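Local coordinates for pesticidal crystal protein Cry4Aa (Bacillus thuringiensis, PDB 2C9K) that binds midgut epithelial cells of mosquito larvae and, as a pore-forming insecticidal toxin, promotes their colloid-osmotic lysis, at residues I220-Y225 / Y281-L286; T260-Q265 / I433-K438; K275-Q280 / A444-Q449; L299-K304 / S374-F379. All coordinates share one frame; numbering follows the deposited sequence.

Contact 1: residues I220-Y225 / Y281-L286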
# COMPACT_ATOMS: atom_id res chain seq x y z
N ILE A 220 8.33 19.53 15.63
CA ILE A 220 8.54 18.31 14.87
C ILE A 220 7.88 18.66 13.55
O ILE A 220 6.86 19.35 13.55
CB ILE A 220 7.77 17.12 15.48
CG1 ILE A 220 8.22 16.89 16.92
CG2 ILE A 220 7.98 15.87 14.63
CD1 ILE A 220 9.69 16.56 17.06
N ASN A 221 8.46 18.23 12.43
CA ASN A 221 7.87 18.54 11.14
C ASN A 221 6.96 17.44 10.59
O ASN A 221 7.44 16.44 10.04
CB ASN A 221 8.95 18.84 10.11
CG ASN A 221 8.38 19.44 8.84
OD1 ASN A 221 7.38 18.96 8.32
ND2 ASN A 221 9.02 20.50 8.35
N TRP A 222 5.65 17.64 10.73
CA TRP A 222 4.65 16.67 10.27
C TRP A 222 4.67 16.39 8.76
O TRP A 222 4.46 15.25 8.34
CB TRP A 222 3.25 17.14 10.67
CG TRP A 222 2.17 16.24 10.16
CD1 TRP A 222 1.70 15.11 10.75
CD2 TRP A 222 1.49 16.37 8.92
NE1 TRP A 222 0.76 14.52 9.95
CE2 TRP A 222 0.61 15.27 8.82
CE3 TRP A 222 1.53 17.30 7.88
CZ2 TRP A 222 -0.22 15.08 7.72
CZ3 TRP A 222 0.71 17.11 6.79
CH2 TRP A 222 -0.16 16.01 6.72
N ASN A 223 4.90 17.41 7.94
CA ASN A 223 4.91 17.22 6.49
C ASN A 223 6.07 16.31 6.08
O ASN A 223 5.97 15.52 5.14
CB ASN A 223 5.03 18.55 5.75
CG ASN A 223 4.68 18.43 4.27
OD1 ASN A 223 4.91 19.35 3.49
ND2 ASN A 223 4.12 17.29 3.89
N THR A 224 7.17 16.44 6.80
CA THR A 224 8.35 15.62 6.52
C THR A 224 8.02 14.18 6.90
O THR A 224 8.38 13.24 6.20
CB THR A 224 9.56 16.13 7.33
OG1 THR A 224 9.89 17.46 6.89
CG2 THR A 224 10.75 15.21 7.16
N TYR A 225 7.33 14.04 8.01
CA TYR A 225 6.92 12.75 8.52
C TYR A 225 6.01 12.11 7.49
O TYR A 225 6.16 10.95 7.12
CB TYR A 225 6.17 12.95 9.85
CG TYR A 225 5.72 11.67 10.51
CD1 TYR A 225 6.50 11.05 11.49
CD2 TYR A 225 4.53 11.07 10.14
CE1 TYR A 225 6.09 9.86 12.08
CE2 TYR A 225 4.12 9.88 10.72
CZ TYR A 225 4.90 9.28 11.69
OH TYR A 225 4.47 8.12 12.26
N TYR A 281 -1.69 16.59 16.61
CA TYR A 281 -2.86 17.39 16.30
C TYR A 281 -3.07 17.46 14.79
O TYR A 281 -4.18 17.30 14.30
CB TYR A 281 -2.70 18.79 16.86
CG TYR A 281 -3.83 19.69 16.48
CD1 TYR A 281 -5.10 19.53 17.04
CD2 TYR A 281 -3.65 20.70 15.54
CE1 TYR A 281 -6.15 20.35 16.67
CE2 TYR A 281 -4.69 21.52 15.16
CZ TYR A 281 -5.94 21.35 15.73
OH TYR A 281 -6.96 22.18 15.36
N GLN A 282 -1.98 17.72 14.07
CA GLN A 282 -2.03 17.79 12.61
C GLN A 282 -2.39 16.41 12.07
O GLN A 282 -3.22 16.28 11.17
CB GLN A 282 -0.66 18.22 12.07
CG GLN A 282 -0.36 19.68 12.31
CD GLN A 282 1.10 20.01 12.13
OE1 GLN A 282 1.87 19.99 13.10
NE2 GLN A 282 1.50 20.29 10.91
N GLU A 283 -1.76 15.37 12.62
CA GLU A 283 -2.02 14.01 12.20
C GLU A 283 -3.51 13.68 12.34
O GLU A 283 -4.14 13.17 11.42
CB GLU A 283 -1.21 13.02 13.05
CG GLU A 283 -1.42 11.57 12.66
CD GLU A 283 -0.80 11.24 11.32
OE1 GLU A 283 -0.52 12.17 10.54
OE2 GLU A 283 -0.61 10.03 11.05
N ASP A 284 -4.06 13.98 13.51
CA ASP A 284 -5.47 13.71 13.76
C ASP A 284 -6.37 14.40 12.76
O ASP A 284 -7.32 13.79 12.26
CB ASP A 284 -5.87 14.17 15.16
CG ASP A 284 -5.36 13.25 16.25
OD1 ASP A 284 -4.86 12.15 15.91
OD2 ASP A 284 -5.47 13.63 17.43
N SER A 285 -6.09 15.66 12.46
CA SER A 285 -6.96 16.39 11.55
C SER A 285 -6.64 16.36 10.07
O SER A 285 -7.43 16.86 9.28
CB SER A 285 -7.09 17.85 12.01
OG SER A 285 -5.84 18.50 12.00
N LEU A 286 -5.51 15.78 9.67
CA LEU A 286 -5.20 15.74 8.24
C LEU A 286 -5.24 14.34 7.62
O LEU A 286 -5.18 14.20 6.41
CB LEU A 286 -3.83 16.39 7.98
CG LEU A 286 -3.81 17.92 8.03
CD1 LEU A 286 -2.38 18.44 8.17
CD2 LEU A 286 -4.45 18.47 6.76
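Trp222 carries this contact, with Gln282, Glu283 and Leu286 gathered round its indole. The segment 220-225 enters helix 222-240 through Asn221, the N-cap residue. Asn221 OD1 accepts from Thr224 N (3.0 Å), a capping bond that reaches the amide oxygen from above the carbonyl plane. Next comes Trp222. Its CG stands anti to the backbone N (chi1 177°), which carries the indole across to helix 279-286. There Trp222 NE1 donates to Glu283 OE1 over 2.7 Å. The N-H...O angle is 177°, so the bond is nearly straight, and the acceptor lies in the ring plane. Two aliphatic groups cover one face of the indole by CH-pi contact. Gln282 CB sits 4.1 Å from the centroid of the Trp222 five-membered ring, and Leu286 CD1 sits 3.8 Å from that of the six-membered ring. One edge bond and one packed face thus fix the turn of the indole. Further along, Tyr225 meets Phe279 edge-to-face. The other oxygen of Glu283, OE2, forms a salt bridge with Arg229, so this carboxylate holds helix 222-240 at two points. The arrangement belongs to the interface between the N-terminal helical domain and the second domain of a three-domain Cry toxin.

Contact 2: residues T260-Q265 / I433-K438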
# COMPACT_ATOMS: atom_id res chain seq x y z
N THR A 260 -4.67 -2.08 0.55
CA THR A 260 -5.77 -1.19 0.98
C THR A 260 -5.41 0.09 1.71
O THR A 260 -6.27 0.95 1.89
CB THR A 260 -6.76 -1.92 1.90
OG1 THR A 260 -6.15 -2.10 3.18
CG2 THR A 260 -7.15 -3.27 1.33
N ARG A 261 -4.16 0.22 2.13
CA ARG A 261 -3.70 1.41 2.84
C ARG A 261 -3.87 2.74 2.08
O ARG A 261 -3.87 2.78 0.84
CB ARG A 261 -2.22 1.27 3.19
CG ARG A 261 -1.26 1.71 2.08
CD ARG A 261 -1.45 0.91 0.80
NE ARG A 261 -0.48 1.28 -0.23
CZ ARG A 261 -0.62 2.31 -1.05
NH1 ARG A 261 -1.70 3.09 -0.97
NH2 ARG A 261 0.32 2.57 -1.96
N GLU A 262 -4.00 3.83 2.83
CA GLU A 262 -4.11 5.17 2.23
C GLU A 262 -2.81 5.93 2.42
O GLU A 262 -2.07 5.69 3.37
CB GLU A 262 -5.22 6.00 2.88
CG GLU A 262 -6.65 5.66 2.47
CD GLU A 262 -7.68 6.66 2.99
OE1 GLU A 262 -7.81 6.82 4.22
OE2 GLU A 262 -8.36 7.28 2.17
N ILE A 263 -2.51 6.84 1.50
CA ILE A 263 -1.33 7.68 1.61
C ILE A 263 -1.80 9.08 1.27
O ILE A 263 -2.78 9.25 0.55
CB ILE A 263 -0.17 7.23 0.69
CG1 ILE A 263 -0.60 7.26 -0.77
CG2 ILE A 263 0.30 5.84 1.11
CD1 ILE A 263 0.51 6.87 -1.73
N TYR A 264 -1.13 10.10 1.80
CA TYR A 264 -1.55 11.48 1.60
C TYR A 264 -0.50 12.42 1.04
O TYR A 264 0.69 12.27 1.30
CB TYR A 264 -2.05 12.08 2.93
CG TYR A 264 -2.98 11.20 3.74
CD1 TYR A 264 -2.50 10.09 4.42
CD2 TYR A 264 -4.34 11.48 3.84
CE1 TYR A 264 -3.34 9.28 5.18
CE2 TYR A 264 -5.20 10.69 4.59
CZ TYR A 264 -4.69 9.59 5.26
OH TYR A 264 -5.53 8.78 6.01
N GLN A 265 -0.97 13.40 0.28
CA GLN A 265 -0.11 14.43 -0.30
C GLN A 265 -0.75 15.70 0.27
O GLN A 265 -1.97 15.76 0.41
CB GLN A 265 -0.19 14.39 -1.83
CG GLN A 265 0.34 13.09 -2.45
CD GLN A 265 0.26 13.06 -3.98
OE1 GLN A 265 -0.70 13.55 -4.58
NE2 GLN A 265 1.27 12.47 -4.61
N ILE A 433 -5.71 5.98 -6.89
CA ILE A 433 -6.93 6.72 -7.19
C ILE A 433 -7.29 7.59 -5.99
O ILE A 433 -7.02 7.22 -4.84
CB ILE A 433 -8.13 5.78 -7.46
CG1 ILE A 433 -8.53 5.06 -6.16
CG2 ILE A 433 -7.79 4.79 -8.58
CD1 ILE A 433 -9.81 4.26 -6.27
N LEU A 434 -7.91 8.74 -6.23
CA LEU A 434 -8.28 9.63 -5.13
C LEU A 434 -9.29 8.93 -4.23
O LEU A 434 -10.18 8.25 -4.72
CB LEU A 434 -8.89 10.94 -5.66
CG LEU A 434 -9.09 11.95 -4.53
CD1 LEU A 434 -7.73 12.41 -4.03
CD2 LEU A 434 -9.92 13.13 -4.99
N SER A 435 -9.17 9.10 -2.92
CA SER A 435 -10.11 8.43 -2.04
C SER A 435 -10.78 9.34 -1.03
O SER A 435 -11.81 8.99 -0.47
CB SER A 435 -9.41 7.29 -1.31
OG SER A 435 -8.43 7.78 -0.42
N PHE A 436 -10.21 10.52 -0.82
CA PHE A 436 -10.73 11.46 0.17
C PHE A 436 -9.94 12.77 0.18
O PHE A 436 -8.78 12.81 -0.24
CB PHE A 436 -10.60 10.81 1.55
CG PHE A 436 -11.62 11.25 2.55
CD1 PHE A 436 -12.92 10.75 2.50
CD2 PHE A 436 -11.28 12.12 3.58
CE1 PHE A 436 -13.86 11.09 3.46
CE2 PHE A 436 -12.21 12.47 4.56
CZ PHE A 436 -13.50 11.95 4.50
N ILE A 437 -10.57 13.84 0.66
CA ILE A 437 -9.91 15.14 0.78
C ILE A 437 -10.26 15.78 2.12
O ILE A 437 -11.38 16.23 2.29
CB ILE A 437 -10.32 16.12 -0.33
CG1 ILE A 437 -9.82 15.63 -1.69
CG2 ILE A 437 -9.75 17.49 -0.04
CD1 ILE A 437 -10.15 16.58 -2.84
N LYS A 438 -9.32 15.80 3.06
CA LYS A 438 -9.54 16.40 4.37
C LYS A 438 -8.97 17.80 4.38
O LYS A 438 -8.23 18.18 3.47
CB LYS A 438 -8.87 15.58 5.49
CG LYS A 438 -9.76 14.49 6.07
CD LYS A 438 -9.01 13.60 7.04
CE LYS A 438 -8.66 14.32 8.33
NZ LYS A 438 -9.81 14.51 9.25
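Glu262 and Ser435 bury most of the surface here, and Phe436 adds a little. Ser435 OG donates to Glu262 OE2 over 2.6 Å. The hydroxyl takes the anti lone pair of that oxygen, on the side away from OE1. Glu262 gets there with an extended chain, its CG anti to the carbonyl carbon (chi1 -77°) and CD carried straight on (chi2 -171°). The two residues lie on strands 262-267 and 432-440, the outer members of a three-stranded antiparallel sheet. Strand 450-457 runs between them, and the CA atoms of Glu262 and Ser435 are 8.1 Å apart. Both side chains touch Ala454 on that middle strand. This sheet, with helix 279-286 beside it, forms one side of the beta prism of the second domain. Phe436 joins through CB, and Phe436 CB is 4.2 Å from Glu262 OE2, while its ring leads away. Arg288, outside both segments, ties the group together. Its guanidinium forms a salt bridge with Glu262 OE2 and a cation-pi contact with Phe436. One carboxylate oxygen of Glu262 therefore has both a hydroxyl and a guanidinium partner, which would probably stabilise its negative charge.

Contact 3: residues K275-Q280 / A444-Q449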
# COMPACT_ATOMS: atom_id res chain seq x y z
N LYS A 275 1.71 24.39 10.91
CA LYS A 275 2.96 23.66 11.03
C LYS A 275 3.59 23.88 12.39
O LYS A 275 4.51 23.16 12.78
CB LYS A 275 3.93 24.08 9.92
CG LYS A 275 4.12 25.58 9.81
CD LYS A 275 5.04 25.94 8.66
CE LYS A 275 5.40 27.41 8.70
NZ LYS A 275 6.21 27.82 7.52
N TYR A 276 3.09 24.87 13.13
CA TYR A 276 3.63 25.20 14.46
C TYR A 276 2.86 24.54 15.60
O TYR A 276 3.25 24.63 16.75
CB TYR A 276 3.65 26.72 14.66
CG TYR A 276 4.59 27.47 13.74
CD1 TYR A 276 4.12 28.49 12.92
CD2 TYR A 276 5.95 27.15 13.67
CE1 TYR A 276 4.97 29.18 12.07
CE2 TYR A 276 6.81 27.83 12.82
CZ TYR A 276 6.31 28.85 12.02
OH TYR A 276 7.13 29.51 11.15
N TYR A 277 1.76 23.88 15.25
CA TYR A 277 0.94 23.19 16.24
C TYR A 277 1.53 21.81 16.50
O TYR A 277 2.44 21.36 15.79
CB TYR A 277 -0.48 23.02 15.73
CG TYR A 277 -1.31 24.27 15.84
CD1 TYR A 277 -0.94 25.44 15.18
CD2 TYR A 277 -2.47 24.29 16.61
CE1 TYR A 277 -1.70 26.60 15.30
CE2 TYR A 277 -3.24 25.44 16.74
CZ TYR A 277 -2.84 26.58 16.08
OH TYR A 277 -3.60 27.71 16.19
N ASP A 278 0.98 21.14 17.50
CA ASP A 278 1.43 19.81 17.90
C ASP A 278 1.37 18.82 16.74
O ASP A 278 0.49 18.89 15.89
CB ASP A 278 0.57 19.30 19.05
CG ASP A 278 1.16 18.07 19.70
OD1 ASP A 278 2.23 18.18 20.34
OD2 ASP A 278 0.54 16.98 19.57
N PHE A 279 2.32 17.89 16.73
CA PHE A 279 2.38 16.88 15.69
C PHE A 279 1.09 16.08 15.61
O PHE A 279 0.39 16.11 14.60
CB PHE A 279 3.54 15.91 15.97
CG PHE A 279 3.60 14.75 15.03
CD1 PHE A 279 4.34 14.82 13.86
CD2 PHE A 279 2.86 13.60 15.30
CE1 PHE A 279 4.35 13.77 12.95
CE2 PHE A 279 2.86 12.54 14.40
CZ PHE A 279 3.60 12.62 13.22
N GLN A 280 0.78 15.37 16.69
CA GLN A 280 -0.41 14.54 16.74
C GLN A 280 -1.68 15.28 16.37
O GLN A 280 -2.64 14.69 15.89
CB GLN A 280 -0.57 13.91 18.12
CG GLN A 280 -1.64 12.84 18.18
CD GLN A 280 -1.36 11.70 17.21
OE1 GLN A 280 -0.26 11.15 17.18
NE2 GLN A 280 -2.36 11.35 16.40
N ALA A 444 -12.34 30.60 13.03
CA ALA A 444 -12.42 31.54 14.13
C ALA A 444 -11.14 32.35 14.32
O ALA A 444 -11.11 33.31 15.09
CB ALA A 444 -12.76 30.78 15.42
N THR A 445 -10.07 31.98 13.62
CA THR A 445 -8.80 32.67 13.80
C THR A 445 -8.00 32.92 12.53
O THR A 445 -7.45 34.00 12.34
CB THR A 445 -7.90 31.86 14.78
OG1 THR A 445 -8.59 31.70 16.03
CG2 THR A 445 -6.58 32.57 15.00
N TYR A 446 -7.93 31.91 11.66
CA TYR A 446 -7.15 32.04 10.44
C TYR A 446 -7.95 32.00 9.16
O TYR A 446 -9.11 31.58 9.13
CB TYR A 446 -6.11 30.93 10.37
CG TYR A 446 -5.39 30.67 11.67
CD1 TYR A 446 -6.01 29.96 12.69
CD2 TYR A 446 -4.09 31.11 11.86
CE1 TYR A 446 -5.34 29.70 13.87
CE2 TYR A 446 -3.42 30.85 13.04
CZ TYR A 446 -4.05 30.15 14.04
OH TYR A 446 -3.37 29.89 15.20
N LYS A 447 -7.29 32.45 8.09
CA LYS A 447 -7.88 32.46 6.76
C LYS A 447 -7.22 31.37 5.93
O LYS A 447 -7.68 31.04 4.84
CB LYS A 447 -7.68 33.81 6.08
CG LYS A 447 -8.53 34.92 6.65
CD LYS A 447 -8.36 36.18 5.84
CE LYS A 447 -9.12 37.33 6.46
NZ LYS A 447 -10.53 36.93 6.68
N THR A 448 -6.12 30.82 6.45
CA THR A 448 -5.40 29.77 5.76
C THR A 448 -6.03 28.43 6.04
O THR A 448 -6.69 28.24 7.06
CB THR A 448 -3.93 29.70 6.20
OG1 THR A 448 -3.87 29.69 7.62
CG2 THR A 448 -3.17 30.88 5.68
N GLN A 449 -5.80 27.49 5.13
CA GLN A 449 -6.34 26.14 5.24
C GLN A 449 -5.37 25.20 4.53
O GLN A 449 -4.88 25.52 3.45
CB GLN A 449 -7.71 26.11 4.56
CG GLN A 449 -8.53 24.87 4.81
CD GLN A 449 -9.84 24.89 4.04
OE1 GLN A 449 -10.65 23.96 4.14
NE2 GLN A 449 -10.06 25.95 3.28
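Tyr277 and Tyr446 reach toward each other from opposite directions and are the pair that joins these segments. The polar part is a hydrogen bond between their hydroxyls. Either OH could be the donor. The modelled distance from Tyr277 OH to Tyr446 OH is 2.4 Å, a value too short to be taken literally at 2.8 Å resolution. Tyr446 OH lies at the edge of the Tyr277 ring, in its plane. In both tyrosines CG is anti to the carbonyl carbon, which sends each ring out from its own loop toward the other. The apolar part is slight: Tyr277 CZ and Tyr446 CZ are 4.3 Å apart. The pair bridges two connections of the beta-prism domain. One leads into helix 279-286, where Asp278 takes the N-cap position. The other is the loop that joins strand 432-440 to strand 450-457. Further packing involves Tyr446. Thr445 CG2 lies 3.3 Å above one face of the Tyr446 ring, toward the rim, and Pro273 also touches the side chain. Other hydrogen bonds use backbone carbonyls. Asn219 ND2 binds the carbonyl oxygens of Lys275 and Tyr277. Tyr274 OH binds Thr448 O, a second link to the 444-449 loop.

Contact 4: residues L299-K304 / S374-F379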
# COMPACT_ATOMS: atom_id res chain seq x y z
N LEU A 299 -17.18 14.67 -4.79
CA LEU A 299 -16.49 15.77 -4.12
C LEU A 299 -17.45 16.97 -4.15
O LEU A 299 -17.95 17.35 -5.20
CB LEU A 299 -15.20 16.09 -4.85
CG LEU A 299 -13.90 15.58 -4.23
CD1 LEU A 299 -14.15 14.31 -3.45
CD2 LEU A 299 -12.86 15.37 -5.32
N ASN A 300 -17.70 17.56 -2.99
CA ASN A 300 -18.63 18.68 -2.91
C ASN A 300 -18.01 19.93 -2.32
O ASN A 300 -17.81 20.02 -1.11
CB ASN A 300 -19.83 18.24 -2.07
CG ASN A 300 -20.40 16.90 -2.52
OD1 ASN A 300 -21.21 16.84 -3.44
ND2 ASN A 300 -19.95 15.82 -1.90
N PHE A 301 -17.69 20.90 -3.18
CA PHE A 301 -17.08 22.16 -2.76
C PHE A 301 -18.04 23.34 -2.87
O PHE A 301 -18.61 23.59 -3.94
CB PHE A 301 -15.85 22.46 -3.61
CG PHE A 301 -14.66 21.61 -3.29
CD1 PHE A 301 -14.66 20.25 -3.60
CD2 PHE A 301 -13.54 22.16 -2.68
CE1 PHE A 301 -13.55 19.45 -3.30
CE2 PHE A 301 -12.43 21.37 -2.37
CZ PHE A 301 -12.44 20.02 -2.68
N TYR A 302 -18.22 24.07 -1.77
CA TYR A 302 -19.09 25.24 -1.77
C TYR A 302 -18.31 26.48 -2.19
O TYR A 302 -17.18 26.70 -1.75
CB TYR A 302 -19.66 25.50 -0.37
CG TYR A 302 -20.64 24.47 0.13
CD1 TYR A 302 -20.21 23.39 0.89
CD2 TYR A 302 -22.00 24.61 -0.10
CE1 TYR A 302 -21.12 22.47 1.41
CE2 TYR A 302 -22.92 23.70 0.41
CZ TYR A 302 -22.47 22.63 1.16
OH TYR A 302 -23.38 21.73 1.66
N GLU A 303 -18.91 27.30 -3.05
CA GLU A 303 -18.28 28.53 -3.51
C GLU A 303 -19.05 29.70 -2.91
O GLU A 303 -20.13 29.52 -2.35
CB GLU A 303 -18.35 28.63 -5.03
CG GLU A 303 -19.77 28.49 -5.56
CD GLU A 303 -19.88 28.83 -7.03
OE1 GLU A 303 -19.18 28.20 -7.84
OE2 GLU A 303 -20.68 29.73 -7.36
N LYS A 304 -18.50 30.91 -3.02
CA LYS A 304 -19.18 32.08 -2.47
C LYS A 304 -20.28 32.58 -3.41
O LYS A 304 -20.17 32.47 -4.63
CB LYS A 304 -18.16 33.20 -2.20
CG LYS A 304 -17.24 32.91 -1.02
CD LYS A 304 -16.29 34.05 -0.72
CE LYS A 304 -15.25 34.20 -1.81
NZ LYS A 304 -14.28 35.28 -1.46
N SER A 374 -9.61 27.31 -5.58
CA SER A 374 -10.63 28.03 -6.32
C SER A 374 -10.95 27.32 -7.63
O SER A 374 -11.95 27.61 -8.28
CB SER A 374 -10.19 29.47 -6.60
OG SER A 374 -9.14 29.52 -7.55
N LYS A 375 -10.10 26.37 -8.02
CA LYS A 375 -10.32 25.64 -9.26
C LYS A 375 -9.64 24.26 -9.26
O LYS A 375 -8.54 24.10 -8.72
CB LYS A 375 -9.80 26.47 -10.44
CG LYS A 375 -10.03 25.83 -11.80
CD LYS A 375 -9.26 26.56 -12.88
CE LYS A 375 -9.44 25.89 -14.23
NZ LYS A 375 -10.88 25.84 -14.60
N MET A 376 -10.29 23.27 -9.87
CA MET A 376 -9.72 21.93 -9.93
C MET A 376 -9.96 21.20 -11.25
O MET A 376 -11.06 21.22 -11.79
CB MET A 376 -10.23 21.07 -8.78
CG MET A 376 -9.72 21.49 -7.42
SD MET A 376 -10.38 20.45 -6.12
CE MET A 376 -11.96 21.25 -5.84
N ASP A 377 -8.92 20.56 -11.74
CA ASP A 377 -8.99 19.79 -12.97
C ASP A 377 -8.73 18.34 -12.64
O ASP A 377 -7.60 17.96 -12.32
CB ASP A 377 -7.91 20.25 -13.95
CG ASP A 377 -8.20 21.61 -14.54
OD1 ASP A 377 -7.27 22.17 -15.17
OD2 ASP A 377 -9.33 22.11 -14.38
N PHE A 378 -9.78 17.53 -12.71
CA PHE A 378 -9.66 16.12 -12.42
C PHE A 378 -9.36 15.32 -13.69
O PHE A 378 -9.86 15.62 -14.77
CB PHE A 378 -10.94 15.58 -11.78
CG PHE A 378 -11.33 16.30 -10.53
CD1 PHE A 378 -12.08 17.48 -10.59
CD2 PHE A 378 -10.93 15.83 -9.29
CE1 PHE A 378 -12.42 18.17 -9.43
CE2 PHE A 378 -11.26 16.52 -8.12
CZ PHE A 378 -12.01 17.70 -8.19
N PHE A 379 -8.50 14.32 -13.54
CA PHE A 379 -8.16 13.44 -14.64
C PHE A 379 -8.71 12.08 -14.23
O PHE A 379 -8.07 11.30 -13.54
CB PHE A 379 -6.66 13.41 -14.87
CG PHE A 379 -6.15 14.63 -15.57
CD1 PHE A 379 -6.66 15.00 -16.81
CD2 PHE A 379 -5.15 15.42 -14.99
CE1 PHE A 379 -6.20 16.14 -17.47
CE2 PHE A 379 -4.68 16.56 -15.65
CZ PHE A 379 -5.21 16.92 -16.89
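Phe301 and Met376 form the tight part of this contact, with Leu299 and Phe378 packed beside them. The methyl CE of Met376 sits over the centre of the Phe301 ring, 3.3 Å from the centroid and 7° off the normal. This is a CH-pi contact. The sulfur is set further out: Met376 SD is 4.5 Å from the Phe301 centroid, in an oblique Met-aromatic contact. The methionine chain runs straight through chi2 and then bends at chi3 (-84°), which lays CE over the ring. The second pair is less centred. Leu299 CD2 approaches Phe378 obliquely, nearest CE2 (3.4 Å), with CZ next. Between the backbones the gap is wide: the closest CA atoms, those of Leu299 and Phe378, are 10.8 Å apart. Strands 294-303 and 373-381 belong to two different four-stranded sheets of the beta prism, and these side chains fill the space between the sheets. Leu391 touches Phe301, Met376 and Phe378 there. Away from this layer the strands carry more polar, partly exposed groups such as Lys375 and Asp377. Lys375 forms a salt bridge with Glu390. Ser374 and Lys375 form a classic beta bulge. The chemistry across the contact is wholly apolar, so the two sheets are held here by shape and dispersion, with little directional bonding.

From the N terminus, contact 1 opens first, at the start of helix 222-240. Contact 2 opens at strand 262-267 and contact 3 just before helix 279-286. Contact 1 then closes on that helix, crossing both. Contact 4 opens and closes later, at strands 294-303 and 373-381, so it lies within the spans of contacts 2 and 3 and in series with contact 1. Contact 2 closes at strand 432-440 and contact 3 in the following loop, so these two also cross. Contact 1 ties the helical domain to the prism. Contact 2 spans the outer strands of the three-stranded sheet. Contact 3 links a loop of that sheet to the approach to helix 279-286. Contact 4 joins the other two sheets.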